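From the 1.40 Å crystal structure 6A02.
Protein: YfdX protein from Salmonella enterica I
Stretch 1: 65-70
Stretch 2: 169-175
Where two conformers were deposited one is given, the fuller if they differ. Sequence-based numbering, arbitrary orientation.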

# COMPACT_ATOMS: atom_id res chain seq x y z
N VAL A 65 -16.86 14.01 -10.77
CA VAL A 65 -16.37 13.15 -11.84
C VAL A 65 -15.00 13.62 -12.33
O VAL A 65 -14.77 14.82 -12.54
CB VAL A 65 -17.40 13.12 -12.98
CG1 VAL A 65 -16.82 12.49 -14.22
CG2 VAL A 65 -18.65 12.37 -12.53
N LYS A 66 -14.08 12.67 -12.49
CA LYS A 66 -12.80 12.93 -13.16
C LYS A 66 -13.01 12.57 -14.62
O LYS A 66 -12.97 11.40 -14.99
CB LYS A 66 -11.71 12.07 -12.52
CG LYS A 66 -10.33 12.31 -13.11
CD LYS A 66 -9.28 12.22 -12.02
CE LYS A 66 -7.88 12.49 -12.57
NZ LYS A 66 -7.77 13.80 -13.24
N SER A 67 -13.26 13.58 -15.45
CA SER A 67 -13.73 13.31 -16.81
C SER A 67 -12.65 12.69 -17.69
O SER A 67 -12.97 11.95 -18.63
CB SER A 67 -14.28 14.59 -17.44
OG SER A 67 -13.35 15.65 -17.28
N ASP A 68 -11.37 12.94 -17.39
CA ASP A 68 -10.28 12.46 -18.24
C ASP A 68 -9.84 11.03 -17.91
O ASP A 68 -8.69 10.67 -18.18
CB ASP A 68 -9.09 13.43 -18.21
CG ASP A 68 -8.38 13.46 -16.85
OD1 ASP A 68 -8.99 13.07 -15.84
OD2 ASP A 68 -7.21 13.90 -16.80
N LYS A 69 -10.73 10.20 -17.36
CA LYS A 69 -10.35 8.84 -17.00
C LYS A 69 -11.48 7.88 -17.34
O LYS A 69 -12.58 8.00 -16.80
CB LYS A 69 -10.01 8.74 -15.51
CG LYS A 69 -9.36 7.43 -15.18
CD LYS A 69 -8.87 7.38 -13.76
CE LYS A 69 -7.93 6.19 -13.59
NZ LYS A 69 -6.58 6.45 -14.19
N LYS A 70 -11.21 6.92 -18.23
CA LYS A 70 -12.24 5.98 -18.66
C LYS A 70 -12.46 4.90 -17.60
O LYS A 70 -11.51 4.24 -17.16
CB LYS A 70 -11.85 5.38 -20.02
CG LYS A 70 -12.87 4.42 -20.66
CD LYS A 70 -12.37 3.00 -20.48
CE LYS A 70 -13.09 1.91 -21.27
NZ LYS A 70 -14.58 2.06 -21.30
N ILE A 169 -10.76 0.91 -5.92
CA ILE A 169 -10.16 2.21 -5.63
C ILE A 169 -8.85 2.32 -6.39
O ILE A 169 -7.98 1.43 -6.30
CB ILE A 169 -9.89 2.35 -4.12
CG1 ILE A 169 -11.20 2.32 -3.33
CG2 ILE A 169 -9.12 3.62 -3.86
CD1 ILE A 169 -10.98 2.17 -1.84
N VAL A 170 -8.67 3.42 -7.12
CA VAL A 170 -7.41 3.68 -7.80
C VAL A 170 -6.89 5.03 -7.33
O VAL A 170 -7.63 5.86 -6.79
CB VAL A 170 -7.53 3.66 -9.34
CG1 VAL A 170 -8.10 2.33 -9.82
CG2 VAL A 170 -8.38 4.82 -9.84
N VAL A 171 -5.60 5.24 -7.51
CA VAL A 171 -4.96 6.50 -7.11
C VAL A 171 -4.29 7.09 -8.34
O VAL A 171 -3.33 6.51 -8.86
CB VAL A 171 -3.95 6.29 -5.97
CG1 VAL A 171 -3.27 7.62 -5.63
CG2 VAL A 171 -4.64 5.71 -4.74
N ASP A 172 -4.81 8.22 -8.80
CA ASP A 172 -4.20 8.98 -9.88
C ASP A 172 -3.24 9.98 -9.23
O ASP A 172 -3.67 10.93 -8.57
CB ASP A 172 -5.28 9.74 -10.65
CG ASP A 172 -4.76 10.39 -11.92
OD1 ASP A 172 -3.59 10.82 -11.96
OD2 ASP A 172 -5.53 10.47 -12.90
N SER A 173 -1.95 9.76 -9.42
CA SER A 173 -0.93 10.66 -8.91
C SER A 173 -0.47 11.55 -10.05
O SER A 173 0.04 11.05 -11.07
CB SER A 173 0.25 9.86 -8.34
OG SER A 173 -0.18 9.04 -7.26
N GLN A 174 -0.66 12.85 -9.90
CA GLN A 174 -0.34 13.79 -10.97
C GLN A 174 0.49 14.94 -10.43
O GLN A 174 0.30 15.39 -9.30
CB GLN A 174 -1.60 14.35 -11.63
CG GLN A 174 -2.21 13.42 -12.67
CD GLN A 174 -3.56 13.90 -13.17
OE1 GLN A 174 -3.79 13.99 -14.38
NE2 GLN A 174 -4.48 14.18 -12.25
N SER A 175 1.43 15.38 -11.25
CA SER A 175 2.14 16.61 -10.95
C SER A 175 1.17 17.78 -10.96
O SER A 175 0.13 17.76 -11.63
CB SER A 175 3.22 16.82 -12.00
OG SER A 175 2.60 16.87 -13.26

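Stretch 1 turns a corner through a type I beta turn from Lys66 to Lys69. The turn is closed by a weak backbone hydrogen bond, Lys69 N to Lys66 O, at 3.5 Å. Stretch 2 runs as a strand from Val170 to Ser175. The backbones stay well apart: the nearest CA atoms, of Lys69 and Asp172, are 9.4 Å from each other. Side chains therefore make the contact, which buries 205 Å² in total. Asp172 and Lys66 are covered most, by 49 and 48 Å².

On the strand, Val170, Asp172 and Gln174 point toward the turn, while Val171, between Val170 and Asp172, points away. Lys66, Asp68 and Lys69 point toward the strand.

No hydrogen bond or salt bridge crosses between the stretches. Lys66 CE packs 3.1 Å from Asp172 OD2, but Lys66 NZ lies 4.0 Å from that oxygen, beyond a salt bridge. The ammonium instead bridges within its own stretch, Lys66 NZ to Asp68 OD1 at 3.0 Å. Lys66 NZ also sits 3.5 Å from Gln174 NE2; both are donors, so no bond forms.

The long side chain of Lys69 reaches toward the strand. Lys69 CE meets Val170 CG2 at 4.0 Å; the buried, apolar valine suits a site beside lysine methylenes. Lys69 NZ lies 4.4 Å from Asp172 OD2 and is hydrogen-bonded elsewhere in the structure. Asp172 thus has two lysine charges nearby.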